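Side-chain contacts in alpha-1,3-glucanase (Paenibacillus glycanilyticus, PDB 6K0P), which probably hydrolyses alpha-1,3-glucan as a family 87 glycoside hydrolase, captured here as an engineered variant in complex with nigerose: residues A[177-182]-A[268-273]; A[186-191]-A[200-205]. The protein carries 1 engineered substitution. One frame throughout, in Å; residues are numbered along the deposited sequence.

Contact 1: residues A[177-182]-A[268-273]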
ATOM      1  N   PRO A 177       6.908  25.920  -5.379  1.00 11.32           N
ATOM      2  CA  PRO A 177       5.815  26.637  -6.060  1.00 10.98           C
ATOM      3  C   PRO A 177       5.327  25.853  -7.266  1.00 11.55           C
ATOM      4  O   PRO A 177       6.062  25.007  -7.803  1.00 11.91           O
ATOM      5  CB  PRO A 177       6.476  27.960  -6.494  1.00 13.05           C
ATOM      6  CG  PRO A 177       7.643  28.122  -5.583  1.00 13.56           C
ATOM      7  CD  PRO A 177       8.128  26.738  -5.250  1.00 14.25           C
ATOM      8  N   PRO A 178       4.095  26.103  -7.720  1.00 11.64           N
ATOM      9  CA  PRO A 178       3.550  25.329  -8.844  1.00 11.00           C
ATOM     10  C   PRO A 178       4.339  25.532 -10.127  1.00 12.68           C
ATOM     11  O   PRO A 178       4.812  26.632 -10.427  1.00 13.63           O
ATOM     12  CB  PRO A 178       2.119  25.857  -8.986  1.00 12.28           C
ATOM     13  CG  PRO A 178       2.155  27.223  -8.366  1.00 14.51           C
ATOM     14  CD  PRO A 178       3.138  27.107  -7.226  1.00 15.82           C
ATOM     15  N   GLN A 179       4.437  24.456 -10.903  1.00 11.89           N
ATOM     16  CA  GLN A 179       5.114  24.460 -12.191  1.00 12.89           C
ATOM     17  C   GLN A 179       4.150  24.917 -13.284  1.00 12.01           C
ATOM     18  O   GLN A 179       3.009  24.445 -13.359  1.00 11.92           O
ATOM     19  CB  GLN A 179       5.681  23.058 -12.432  1.00 18.19           C
ATOM     20  CG  GLN A 179       5.691  22.485 -13.829  1.00 24.73           C
ATOM     21  CD  GLN A 179       6.070  20.999 -13.800  1.00 25.46           C
ATOM     22  OE1 GLN A 179       7.249  20.672 -13.674  1.00 28.43           O
ATOM     23  NE2 GLN A 179       5.082  20.101 -13.912  1.00 15.10           N
ATOM     24  N   ALA A 180       4.609  25.866 -14.106  1.00 12.08           N
ATOM     25  CA  ALA A 180       3.804  26.464 -15.161  1.00 11.13           C
ATOM     26  C   ALA A 180       3.707  25.536 -16.372  1.00 11.57           C
ATOM     27  O   ALA A 180       4.387  24.515 -16.469  1.00 12.44           O
ATOM     28  CB  ALA A 180       4.450  27.770 -15.612  1.00 12.96           C
ATOM     29  N   ASN A 181       2.871  25.924 -17.324  1.00 11.16           N
ATOM     30  CA  ASN A 181       2.808  25.218 -18.593  1.00  9.74           C
ATOM     31  C   ASN A 181       4.216  25.156 -19.187  1.00 11.62           C
ATOM     32  O   ASN A 181       4.851  26.205 -19.357  1.00 12.25           O
ATOM     33  CB  ASN A 181       1.870  25.980 -19.533  1.00 11.15           C
ATOM     34  CG  ASN A 181       1.577  25.217 -20.817  1.00 10.64           C
ATOM     35  OD1 ASN A 181       2.403  24.438 -21.285  1.00 11.81           O
ATOM     36  ND2 ASN A 181       0.386  25.426 -21.381  1.00 10.79           N
ATOM     37  N   PRO A 182       4.742  23.968 -19.487  1.00 10.83           N
ATOM     38  CA  PRO A 182       6.115  23.901 -20.014  1.00 11.74           C
ATOM     39  C   PRO A 182       6.291  24.671 -21.309  1.00 13.58           C
ATOM     40  O   PRO A 182       7.375  25.214 -21.560  1.00 16.04           O
ATOM     41  CB  PRO A 182       6.343  22.395 -20.218  1.00 15.17           C
ATOM     42  CG  PRO A 182       5.328  21.727 -19.340  1.00 18.42           C
ATOM     43  CD  PRO A 182       4.137  22.637 -19.317  1.00 13.04           C
ATOM     44  N   ILE A 268       1.691  10.594 -17.998  1.00  9.87           N
ATOM     45  CA  ILE A 268       0.820  11.351 -17.107  1.00 10.10           C
ATOM     46  C   ILE A 268       1.652  11.711 -15.889  1.00 10.89           C
ATOM     47  O   ILE A 268       2.196  10.817 -15.225  1.00 10.67           O
ATOM     48  CB  ILE A 268      -0.412  10.531 -16.690  1.00 10.92           C
ATOM     49  CG1 ILE A 268      -1.209  10.092 -17.923  1.00 14.53           C
ATOM     50  CG2 ILE A 268      -1.291  11.335 -15.738  1.00 12.80           C
ATOM     51  CD1 ILE A 268      -2.361   9.146 -17.613  1.00 13.41           C
ATOM     52  N   ARG A 269       1.763  13.006 -15.584  1.00 10.32           N
ATOM     53  CA  ARG A 269       2.671  13.382 -14.505  1.00  9.82           C
ATOM     54  C   ARG A 269       2.246  14.645 -13.769  1.00  9.65           C
ATOM     55  O   ARG A 269       1.565  15.518 -14.317  1.00 10.23           O
ATOM     56  CB  ARG A 269       4.119  13.536 -14.991  1.00 10.15           C
ATOM     57  CG  ARG A 269       4.337  14.696 -15.972  1.00 10.87           C
ATOM     58  CD  ARG A 269       5.813  14.754 -16.360  1.00 11.03           C
ATOM     59  NE  ARG A 269       6.124  15.615 -17.497  1.00 14.12           N
ATOM     60  CZ  ARG A 269       6.592  16.851 -17.385  1.00 14.07           C
ATOM     61  NH1 ARG A 269       6.776  17.383 -16.183  1.00 15.67           N
ATOM     62  NH2 ARG A 269       6.881  17.561 -18.477  1.00 15.76           N
ATOM     63  N   ASP A 270       2.687  14.725 -12.506  1.00 10.57           N
ATOM     64  CA  ASP A 270       2.720  15.974 -11.738  1.00  9.11           C
ATOM     65  C   ASP A 270       1.316  16.474 -11.387  1.00 10.42           C
ATOM     66  O   ASP A 270       0.986  17.641 -11.584  1.00 10.33           O
ATOM     67  CB  ASP A 270       3.547  17.055 -12.440  1.00 11.33           C
ATOM     68  CG  ASP A 270       4.961  16.602 -12.752  1.00 11.51           C
ATOM     69  OD1 ASP A 270       5.486  15.696 -12.064  1.00 12.19           O
ATOM     70  OD2 ASP A 270       5.564  17.170 -13.682  1.00 12.19           O
ATOM     71  N   LEU A 271       0.495  15.586 -10.839  1.00  9.92           N
ATOM     72  CA  LEU A 271      -0.872  15.961 -10.504  1.00  8.48           C
ATOM     73  C   LEU A 271      -1.403  14.986  -9.465  1.00  9.03           C
ATOM     74  O   LEU A 271      -0.802  13.945  -9.198  1.00 10.14           O
ATOM     75  CB  LEU A 271      -1.760  15.995 -11.761  1.00 10.65           C
ATOM     76  CG  LEU A 271      -1.824  14.745 -12.657  1.00  9.87           C
ATOM     77  CD1 LEU A 271      -2.721  13.657 -12.067  1.00 11.24           C
ATOM     78  CD2 LEU A 271      -2.290  15.126 -14.070  1.00 11.88           C
ATOM     79  N   SER A 272      -2.559  15.317  -8.911  1.00  8.39           N
ATOM     80  CA  SER A 272      -3.244  14.419  -7.998  1.00  9.35           C
ATOM     81  C   SER A 272      -4.644  14.114  -8.508  1.00  8.75           C
ATOM     82  O   SER A 272      -5.215  14.859  -9.317  1.00  9.84           O
ATOM     83  CB  SER A 272      -3.310  14.969  -6.560  1.00  9.73           C
ATOM     84  OG  SER A 272      -4.039  16.190  -6.525  1.00 10.42           O
ATOM     85  N   ALA A 273      -5.179  12.980  -8.053  1.00  8.92           N
ATOM     86  CA  ALA A 273      -6.526  12.558  -8.407  1.00 10.09           C
ATOM     87  C   ALA A 273      -7.237  12.110  -7.143  1.00  8.74           C
ATOM     88  O   ALA A 273      -6.732  11.249  -6.406  1.00 10.52           O
ATOM     89  CB  ALA A 273      -6.514  11.434  -9.442  1.00 13.49           C
TER
HETATM   90  O   HOH W   1       8.220  17.568 -12.661  1.00 35.67           O

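Contact 2: residues A[186-191]-A[200-205]. With SO4 (sulfate ion), chain F.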
ATOM      1  N   LYS A 186       2.890  24.139 -27.205  1.00 12.04           N
ATOM      2  CA  LYS A 186       2.957  22.695 -27.358  1.00 13.40           C
ATOM      3  C   LYS A 186       2.018  21.936 -26.440  1.00 15.00           C
ATOM      4  O   LYS A 186       1.681  20.786 -26.744  1.00 14.46           O
ATOM      5  CB  LYS A 186       4.390  22.192 -27.142  1.00 15.65           C
ATOM      6  CG  LYS A 186       5.362  22.735 -28.193  1.00 18.25           C
ATOM      7  CD  LYS A 186       6.779  22.264 -27.940  1.00 21.56           C
ATOM      8  CE  LYS A 186       7.762  22.982 -28.856  1.00 26.40           C
ATOM      9  NZ  LYS A 186       9.171  22.653 -28.500  1.00 31.06           N
ATOM     10  N   TYR A 187       1.583  22.535 -25.339  1.00 11.19           N
ATOM     11  CA  TYR A 187       0.670  21.892 -24.397  1.00  9.48           C
ATOM     12  C   TYR A 187      -0.593  22.736 -24.316  1.00 10.92           C
ATOM     13  O   TYR A 187      -0.547  23.886 -23.860  1.00 12.02           O
ATOM     14  CB  TYR A 187       1.321  21.771 -23.016  1.00 10.93           C
ATOM     15  CG  TYR A 187       2.547  20.887 -22.998  1.00 11.82           C
ATOM     16  CD1 TYR A 187       3.790  21.392 -23.352  1.00 11.74           C
ATOM     17  CD2 TYR A 187       2.458  19.542 -22.637  1.00 11.73           C
ATOM     18  CE1 TYR A 187       4.924  20.589 -23.353  1.00 14.31           C
ATOM     19  CE2 TYR A 187       3.587  18.729 -22.633  1.00 12.91           C
ATOM     20  CZ  TYR A 187       4.818  19.262 -22.995  1.00 13.51           C
ATOM     21  OH  TYR A 187       5.959  18.490 -22.993  1.00 16.06           O
ATOM     22  N   VAL A 188      -1.715  22.173 -24.766  1.00 10.26           N
ATOM     23  CA  VAL A 188      -2.998  22.868 -24.691  1.00 10.83           C
ATOM     24  C   VAL A 188      -3.417  22.962 -23.228  1.00 10.78           C
ATOM     25  O   VAL A 188      -3.512  21.947 -22.531  1.00 11.75           O
ATOM     26  CB  VAL A 188      -4.061  22.126 -25.512  1.00 11.17           C
ATOM     27  CG1 VAL A 188      -5.389  22.873 -25.447  1.00 13.67           C
ATOM     28  CG2 VAL A 188      -3.602  21.961 -26.965  1.00 13.95           C
ATOM     29  N   ALA A 189      -3.685  24.176 -22.754  1.00 12.98           N
ATOM     30  CA  ALA A 189      -4.021  24.353 -21.344  1.00 11.97           C
ATOM     31  C   ALA A 189      -5.499  24.101 -21.080  1.00 12.25           C
ATOM     32  O   ALA A 189      -6.373  24.682 -21.738  1.00 14.38           O
ATOM     33  CB  ALA A 189      -3.659  25.762 -20.871  1.00 13.08           C
ATOM     34  N   VAL A 190      -5.774  23.229 -20.109  1.00 12.31           N
ATOM     35  CA  VAL A 190      -7.083  23.218 -19.482  1.00 12.16           C
ATOM     36  C   VAL A 190      -7.270  24.564 -18.784  1.00 12.11           C
ATOM     37  O   VAL A 190      -6.306  25.189 -18.325  1.00 13.25           O
ATOM     38  CB  VAL A 190      -7.138  22.037 -18.493  1.00 11.93           C
ATOM     39  CG1 VAL A 190      -8.392  22.085 -17.621  1.00 14.09           C
ATOM     40  CG2 VAL A 190      -7.051  20.714 -19.271  1.00 12.45           C
ATOM     41  N   SER A 191      -8.514  25.036 -18.740  1.00 13.44           N
ATOM     42  CA  SER A 191      -8.808  26.332 -18.145  1.00 12.76           C
ATOM     43  C   SER A 191     -10.224  26.304 -17.590  1.00 12.67           C
ATOM     44  O   SER A 191     -10.950  25.322 -17.739  1.00 14.49           O
ATOM     45  CB  SER A 191      -8.711  27.438 -19.194  1.00 13.78           C
ATOM     46  OG  SER A 191      -9.849  27.375 -20.041  1.00 16.12           O
ATOM     47  N   LEU A 200      -7.822  17.861 -24.898  1.00 13.19           N
ATOM     48  CA  LEU A 200      -7.318  16.675 -25.585  1.00 12.59           C
ATOM     49  C   LEU A 200      -7.768  16.629 -27.040  1.00 13.86           C
ATOM     50  O   LEU A 200      -7.005  16.201 -27.909  1.00 14.43           O
ATOM     51  CB  LEU A 200      -7.746  15.405 -24.845  1.00 12.53           C
ATOM     52  CG  LEU A 200      -6.934  15.123 -23.580  1.00 13.78           C
ATOM     53  CD1 LEU A 200      -7.634  14.062 -22.756  1.00 13.40           C
ATOM     54  CD2 LEU A 200      -5.519  14.675 -23.910  1.00 13.97           C
ATOM     55  N   THR A 201      -8.998  17.061 -27.323  1.00 15.19           N
ATOM     56  CA  THR A 201      -9.444  17.130 -28.712  1.00 17.57           C
ATOM     57  C   THR A 201      -8.583  18.100 -29.511  1.00 17.17           C
ATOM     58  O   THR A 201      -8.151  17.792 -30.629  1.00 16.72           O
ATOM     59  CB  THR A 201     -10.919  17.526 -28.770  1.00 18.10           C
ATOM     60  OG1 THR A 201     -11.705  16.497 -28.162  1.00 18.78           O
ATOM     61  CG2 THR A 201     -11.371  17.696 -30.220  1.00 18.84           C
ATOM     62  N   GLU A 202      -8.311  19.278 -28.942  1.00 15.71           N
ATOM     63  CA  GLU A 202      -7.435  20.234 -29.608  1.00 14.59           C
ATOM     64  C   GLU A 202      -6.044  19.645 -29.818  1.00 15.06           C
ATOM     65  O   GLU A 202      -5.423  19.845 -30.868  1.00 16.64           O
ATOM     66  CB  GLU A 202      -7.371  21.519 -28.779  1.00 17.09           C
ATOM     67  CG  GLU A 202      -6.609  22.645 -29.430  1.00 24.63           C
ATOM     68  CD  GLU A 202      -6.601  23.904 -28.583  1.00 24.52           C
ATOM     69  OE1 GLU A 202      -7.568  24.114 -27.809  1.00 17.99           O
ATOM     70  OE2 GLU A 202      -5.614  24.669 -28.693  1.00 22.45           O
ATOM     71  N   PHE A 203      -5.539  18.906 -28.828  1.00 13.45           N
ATOM     72  CA  PHE A 203      -4.247  18.248 -28.989  1.00 13.46           C
ATOM     73  C   PHE A 203      -4.279  17.229 -30.126  1.00 16.72           C
ATOM     74  O   PHE A 203      -3.377  17.199 -30.971  1.00 15.40           O
ATOM     75  CB  PHE A 203      -3.815  17.595 -27.667  1.00 13.82           C
ATOM     76  CG  PHE A 203      -2.956  16.375 -27.851  1.00 12.17           C
ATOM     77  CD1 PHE A 203      -1.587  16.488 -28.062  1.00 10.85           C
ATOM     78  CD2 PHE A 203      -3.519  15.102 -27.843  1.00 14.96           C
ATOM     79  CE1 PHE A 203      -0.792  15.364 -28.249  1.00 13.65           C
ATOM     80  CE2 PHE A 203      -2.732  13.977 -28.033  1.00 13.66           C
ATOM     81  CZ  PHE A 203      -1.376  14.101 -28.232  1.00 12.50           C
ATOM     82  N   ARG A 204      -5.305  16.374 -30.158  1.00 14.73           N
ATOM     83  CA  ARG A 204      -5.336  15.315 -31.164  1.00 15.57           C
ATOM     84  C   ARG A 204      -5.356  15.894 -32.570  1.00 17.97           C
ATOM     85  O   ARG A 204      -4.705  15.362 -33.479  1.00 17.94           O
ATOM     86  CB  ARG A 204      -6.538  14.385 -30.945  1.00 16.89           C
ATOM     87  CG  ARG A 204      -6.399  13.406 -29.773  1.00 16.97           C
ATOM     88  CD  ARG A 204      -7.489  12.329 -29.823  1.00 14.83           C
ATOM     89  NE  ARG A 204      -8.763  12.927 -30.203  1.00 19.13           N
ATOM     90  CZ  ARG A 204      -9.633  13.441 -29.346  1.00 17.25           C
ATOM     91  NH1 ARG A 204      -9.383  13.416 -28.038  1.00 18.24           N
ATOM     92  NH2 ARG A 204     -10.763  13.975 -29.793  1.00 23.22           N
ATOM     93  N   GLN A 205      -6.062  17.006 -32.758  1.00 17.39           N
ATOM     94  CA  GLN A 205      -6.270  17.574 -34.085  1.00 16.34           C
ATOM     95  C   GLN A 205      -5.156  18.508 -34.536  1.00 22.04           C
ATOM     96  O   GLN A 205      -5.248  19.059 -35.639  1.00 23.41           O
ATOM     97  CB  GLN A 205      -7.622  18.295 -34.138  1.00 19.75           C
ATOM     98  CG  GLN A 205      -8.793  17.338 -33.993  1.00 18.80           C
ATOM     99  CD  GLN A 205     -10.136  18.037 -33.872  1.00 29.17           C
ATOM    100  OE1 GLN A 205     -10.219  19.265 -33.889  1.00 32.88           O
ATOM    101  NE2 GLN A 205     -11.196  17.251 -33.738  1.00 26.75           N
TER
HETATM  102  S   SO4 F2002     -10.561  13.450 -33.715  1.00 28.28           S
HETATM  103  O1  SO4 F2002     -11.688  12.690 -34.251  1.00 40.44           O
HETATM  104  O2  SO4 F2002      -9.601  12.527 -33.103  1.00 33.63           O
HETATM  105  O3  SO4 F2002      -9.899  14.162 -34.808  1.00 32.98           O
HETATM  106  O4  SO4 F2002     -11.052  14.410 -32.730  1.00 27.28           O

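Contact 1: residues A[177-182]-A[268-273]
Gln179 and Asp270 bring the two backbones nearest, with their CA atoms 8.8 Å apart, too far for main-chain bonding, so side chains bridge the interval. Residues 177-182 are irregular chain; 268-273 is two short strands meeting at a corner, where Asp270 takes left-handed helical backbone angles. Gln179 CB and Asp270 CB both point across. The glutamine amide nitrogen NE2 donates to Asp270 OD2 at 3.0 Å through a nearly straight bond (173°). OD2 lies close to the amide plane, but the donor reaches it on the anti side, tilted from the carboxylate plane. Gln179 also gives a hydrogen bond from NE2 to the carbonyl O of Gly236, so the amide is held between a backbone and a carboxylate. Such a corner between consecutive strands is a turn of the parallel beta-helix, the fold of the pectate lyase-like clan, and Asp270 OD1 is held by Asn300 of the neighbouring strand 297-304. Arg269 sits just before the corner. Its CG stands between the backbone N and carbonyl carbon (chi1 66°), and the extended chain carries the guanidinium beside the next residue's carboxylate. NH1 forms a salt bridge with Asp270 OD2 at 2.8 Å, its hydrogen bond bent but arriving nearly in line with the C-O bond, from the face of the carboxylate plane opposite to that used by Gln179 NE2. The guanidinium stands nearly perpendicular to the amide, with Arg269 NH1 3.9 Å from Gln179 NE2. A water adds a third donor to Asp270 OD2 at 2.9 Å and reaches Gln179 OE1 by a weak bond. This set of donors would probably favour the ionised form of the buried aspartate.

Contact 2: residues A[186-191]-A[200-205]
Val188 of strand 187-189 meets Glu202 and Phe203 of helix 196-204 within a beta-alpha-beta unit: the helix links this strand to strand 211-214, its parallel neighbour at the start of the beta-helix. No hydrogen bond joins the segments, and the CA atoms of Val188 and Phe203 are 6.4 Å apart. Van der Waals contact is carried by the two valine methyls. CG1 of Val188 approaches Glu202 OE1 to 3.4 Å, and CG2 lies against the CG and carboxylate of the same glutamate. The extended Glu202 chain, its CG anti to the backbone N (chi1 -174°), passes obliquely over both methyls. On the helix side, Val188 CG2 also reaches Phe203 CB at 4.4 Å, while the ring of Phe203 turns away to form a cation-pi contact with Arg230. Among the charged groups, the carboxylate end of Glu202 lies closest to the methyls, and the same OE1 that meets Val188 CG1 forms a salt bridge with Lys194. An alanine here in place of Glu202 would probably strip most of the cover from the Val188 methyls and leave Lys194 without its carboxylate mate. The remaining polar contacts gather toward the C-terminal end of helix 196-204, round a sulfate probably taken from the crystallisation liquor. Arg204, bent at chi3 (-41°), presents one guanidinium edge to it: NE donates to sulfate O2 and NH2 to sulfate O4, each at 3.0 Å and both nearly straight (166°). One face of this guanidinium rests over Thr201 CA, and NH2 makes a weak bond to Thr201 OG1. Sulfate O4 takes a second donor, Gln205 NE2, at 3.0 Å.

How the contacts relate
Contact 2 is nested in the chain loop closed by contact 1, and their centres lie 15 Å apart. They touch where the loop runs up to strand 187-189: Asn181 ND2 probably donates a hydrogen bond to Tyr187 O at 3.1 Å, and Pro182 CB packs on Tyr187 CE1 at 3.9 Å. Tyr213 is common ground, its hydroxyl bonded to Gln179 O in contact 1 and its backbone to Val188 in contact 2. Both contacts thus gather at the beginning of the beta-helix. None of their own residues lines a glycan pocket, but in contact 1 Ser272 touches Lys243, which belongs to one of them.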